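Local coordinates for protein L-fuculose phosphate aldolase (PDB 4C24) that belongs to the class II aldolase family of metal-dependent enzymes and carries a bound zinc ion, at residues A[125-130]-A[150-155]. Sequence-based numbering, arbitrary orientation.
Sequences GKDVRV and EGRRAV. With EDO (1,2-ethanediol), chain F.
R152 packs one face of its guanidinium against R129 NH2, beside the loop residues K126 and D127. Its chain bends at chi2 (-68°), which carries CD past G125 CA and presents NE and NH2 together to D127. Both nitrogens close on one oxygen: R152 NE lies 3.0 Å and R152 NH2 2.9 Å from D127 OD1, a side-on salt bridge in which the acceptor sits in the guanidinium plane while the carboxylate is turned 31° from it. A weak bond from NE to D127 O adds to the grip. Farther round the rim, R152 NH1 donates to G151 O from above the carbonyl plane, and a 1,2-ethanediol molecule, probably a crystallisation additive, accepts from both NH1 and NH2. The bonds to D127 and G151 O probably limit rotation of the guanidinium. The K126 backbone N lies over the face of R152 opposite R129, and K126 NZ forms a salt bridge with D200.

R129 crosses R152 at about a right angle, the two guanidinium planes 36° apart and R129 NH2 3.5 Å from R152 NH1. This approach of like charges is probably eased by D127 and by E150 O, which R129 NH1 meets at 2.7 Å in the carbonyl plane, on a lone pair; NH1 also reaches A148 O at the end of helix 139-149. Deeper in, V128 CG1 rests on A154 O and V155 CA, and a water links R129 N to A154 O. The arrangement joins the loop entering strand 130-131, outermost of the sheet within this chain, to the helix-to-strand connection ahead of its parallel neighbour 154-157, in the class II aldolase (AraD-like) fold.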
ATOM      1  N   GLY A 125       3.005 -25.000  -6.765  1.00 16.94           N
ATOM      2  CA  GLY A 125       3.647 -25.849  -7.787  1.00 18.62           C
ATOM      3  C   GLY A 125       4.885 -25.160  -8.320  1.00 16.97           C
ATOM      4  O   GLY A 125       5.321 -24.159  -7.772  1.00 16.96           O
ATOM      5  N   LYS A 126       5.485 -25.693  -9.382  1.00 16.38           N
ATOM      6  CA  LYS A 126       6.699 -25.020  -9.912  1.00 17.62           C
ATOM      7  C   LYS A 126       6.383 -23.697 -10.594  1.00 15.60           C
ATOM      8  O   LYS A 126       7.259 -22.840 -10.759  1.00 17.56           O
ATOM      9  CB  LYS A 126       7.507 -25.941 -10.837  1.00 19.94           C
ATOM     10  CG  LYS A 126       6.817 -26.266 -12.147  1.00 20.53           C
ATOM     11  CD  LYS A 126       7.736 -27.016 -13.100  1.00 23.96           C
ATOM     12  CE  LYS A 126       7.032 -27.159 -14.433  1.00 24.58           C
ATOM     13  NZ  LYS A 126       7.853 -28.039 -15.336  1.00 26.34           N
ATOM     14  N   ASP A 127       5.140 -23.567 -11.035  1.00 15.70           N
ATOM     15  CA  ASP A 127       4.628 -22.347 -11.633  1.00 14.21           C
ATOM     16  C   ASP A 127       3.129 -22.344 -11.473  1.00 15.71           C
ATOM     17  O   ASP A 127       2.545 -23.344 -11.036  1.00 16.26           O
ATOM     18  CB  ASP A 127       5.036 -22.214 -13.130  1.00 16.05           C
ATOM     19  CG  ASP A 127       4.640 -23.414 -13.971  1.00 17.91           C
ATOM     20  OD1 ASP A 127       3.670 -24.127 -13.636  1.00 21.13           O
ATOM     21  OD2 ASP A 127       5.310 -23.661 -15.011  1.00 27.62           O
ATOM     22  N   VAL A 128       2.511 -21.213 -11.785  1.00 13.91           N
ATOM     23  CA  VAL A 128       1.054 -21.108 -11.828  1.00 15.10           C
ATOM     24  C   VAL A 128       0.637 -20.722 -13.244  1.00 13.10           C
ATOM     25  O   VAL A 128       1.137 -19.742 -13.817  1.00 15.21           O
ATOM     26  CB  VAL A 128       0.530 -20.093 -10.806  1.00 15.22           C
ATOM     27  CG1 VAL A 128      -0.977 -19.980 -10.904  1.00 14.03           C
ATOM     28  CG2 VAL A 128       0.957 -20.510  -9.404  1.00 16.72           C
ATOM     29  N   ARG A 129      -0.215 -21.549 -13.824  1.00 11.66           N
ATOM     30  CA  ARG A 129      -0.655 -21.354 -15.204  1.00 11.23           C
ATOM     31  C   ARG A 129      -1.789 -20.359 -15.299  1.00 13.96           C
ATOM     32  O   ARG A 129      -2.429 -20.033 -14.290  1.00 15.46           O
ATOM     33  CB  ARG A 129      -1.132 -22.675 -15.785  1.00 12.03           C
ATOM     34  CG  ARG A 129      -0.153 -23.828 -15.671  1.00 14.11           C
ATOM     35  CD  ARG A 129      -0.631 -24.967 -16.543  1.00 13.50           C
ATOM     36  NE  ARG A 129       0.030 -26.222 -16.237  1.00 17.13           N
ATOM     37  CZ  ARG A 129      -0.420 -27.115 -15.369  1.00 15.97           C
ATOM     38  NH1 ARG A 129      -1.563 -26.885 -14.711  1.00 16.29           N
ATOM     39  NH2 ARG A 129       0.267 -28.231 -15.157  1.00 20.78           N
ATOM     40  N   VAL A 130      -2.073 -19.921 -16.517  1.00 13.99           N
ATOM     41  CA  VAL A 130      -3.241 -19.100 -16.770  0.50 13.75           C
ATOM     42  C   VAL A 130      -4.278 -19.902 -17.572  1.00 14.22           C
ATOM     43  O   VAL A 130      -3.990 -20.482 -18.638  1.00 17.68           O
ATOM     44  CB  VAL A 130      -2.871 -17.732 -17.399  0.50 15.70           C
ATOM     45  CG1 VAL A 130      -2.374 -17.899 -18.835  0.50 17.85           C
ATOM     46  CG2 VAL A 130      -4.042 -16.756 -17.310  0.50 14.76           C
ATOM     47  N   GLU A 150      -4.702 -28.392 -13.107  1.00 16.05           N
ATOM     48  CA  GLU A 150      -4.219 -29.761 -12.966  1.00 16.53           C
ATOM     49  C   GLU A 150      -2.764 -29.777 -12.537  1.00 16.15           C
ATOM     50  O   GLU A 150      -1.921 -29.080 -13.118  1.00 17.58           O
ATOM     51  CB  GLU A 150      -4.390 -30.548 -14.265  1.00 17.06           C
ATOM     52  CG  GLU A 150      -5.814 -30.991 -14.513  1.00 21.50           C
ATOM     53  CD  GLU A 150      -6.001 -31.599 -15.898  1.00 25.66           C
ATOM     54  OE1 GLU A 150      -4.976 -31.888 -16.568  1.00 34.18           O
ATOM     55  OE2 GLU A 150      -7.165 -31.789 -16.321  1.00 28.23           O
ATOM     56  N   GLY A 151      -2.455 -30.569 -11.521  1.00 16.46           N
ATOM     57  CA  GLY A 151      -1.083 -30.674 -11.043  1.00 18.28           C
ATOM     58  C   GLY A 151      -0.594 -29.481 -10.239  1.00 16.79           C
ATOM     59  O   GLY A 151       0.588 -29.381  -9.917  1.00 17.96           O
ATOM     60  N   ARG A 152      -1.516 -28.584  -9.904  1.00 16.47           N
ATOM     61  CA  ARG A 152      -1.192 -27.372  -9.166  1.00 15.05           C
ATOM     62  C   ARG A 152      -2.245 -27.144  -8.108  1.00 15.45           C
ATOM     63  O   ARG A 152      -3.328 -27.742  -8.157  1.00 17.23           O
ATOM     64  CB  ARG A 152      -1.165 -26.155 -10.089  1.00 15.82           C
ATOM     65  CG  ARG A 152      -0.179 -26.258 -11.260  1.00 15.90           C
ATOM     66  CD  ARG A 152       1.272 -26.249 -10.799  1.00 16.51           C
ATOM     67  NE  ARG A 152       2.184 -26.150 -11.945  1.00 15.40           N
ATOM     68  CZ  ARG A 152       2.594 -27.184 -12.650  1.00 16.44           C
ATOM     69  NH1 ARG A 152       2.226 -28.412 -12.322  1.00 18.97           N
ATOM     70  NH2 ARG A 152       3.392 -26.975 -13.685  1.00 20.88           N
ATOM     71  N   ARG A 153      -1.932 -26.249  -7.188  1.00 14.28           N
ATOM     72  CA  ARG A 153      -2.892 -25.817  -6.172  1.00 14.48           C
ATOM     73  C   ARG A 153      -3.368 -24.381  -6.376  1.00 13.13           C
ATOM     74  O   ARG A 153      -4.097 -23.833  -5.544  1.00 14.41           O
ATOM     75  CB  ARG A 153      -2.306 -26.010  -4.775  1.00 15.96           C
ATOM     76  CG  ARG A 153      -2.305 -27.467  -4.333  1.00 20.79           C
ATOM     77  CD  ARG A 153      -1.985 -27.623  -2.859  1.00 25.99           C
ATOM     78  NE  ARG A 153      -2.752 -28.734  -2.304  1.00 34.26           N
ATOM     79  CZ  ARG A 153      -2.823 -29.024  -1.012  1.00 33.94           C
ATOM     80  NH1 ARG A 153      -2.161 -28.291  -0.121  1.00 33.85           N
ATOM     81  NH2 ARG A 153      -3.565 -30.050  -0.611  1.00 35.13           N
ATOM     82  N   ALA A 154      -2.983 -23.744  -7.488  1.00 12.52           N
ATOM     83  CA  ALA A 154      -3.528 -22.446  -7.829  1.00 12.26           C
ATOM     84  C   ALA A 154      -3.520 -22.299  -9.327  1.00 11.48           C
ATOM     85  O   ALA A 154      -2.758 -22.992  -9.998  1.00 14.01           O
ATOM     86  CB  ALA A 154      -2.733 -21.327  -7.181  1.00 14.34           C
ATOM     87  N   VAL A 155      -4.359 -21.398  -9.809  1.00 11.80           N
ATOM     88  CA  VAL A 155      -4.449 -21.094 -11.240  1.00 10.68           C
ATOM     89  C   VAL A 155      -4.895 -19.656 -11.411  1.00 11.84           C
ATOM     90  O   VAL A 155      -5.698 -19.149 -10.624  1.00 13.65           O
ATOM     91  CB  VAL A 155      -5.389 -22.072 -11.986  1.00 12.42           C
ATOM     92  CG1 VAL A 155      -6.832 -21.931 -11.554  1.00 14.64           C
ATOM     93  CG2 VAL A 155      -5.319 -21.890 -13.489  1.00 14.48           C
TER
HETATM   94  C1  EDO F1209       3.152 -29.717 -16.216  1.00 35.26           C
HETATM   95  O1  EDO F1209       4.186 -28.817 -15.824  1.00 39.09           O
HETATM   96  C2  EDO F1209       3.282 -30.971 -15.372  1.00 34.50           C
HETATM   97  O2  EDO F1209       3.302 -30.599 -13.992  1.00 38.79           O
HETATM   98  O   HOH W   1      -1.901 -23.515 -12.536  1.00 14.78           O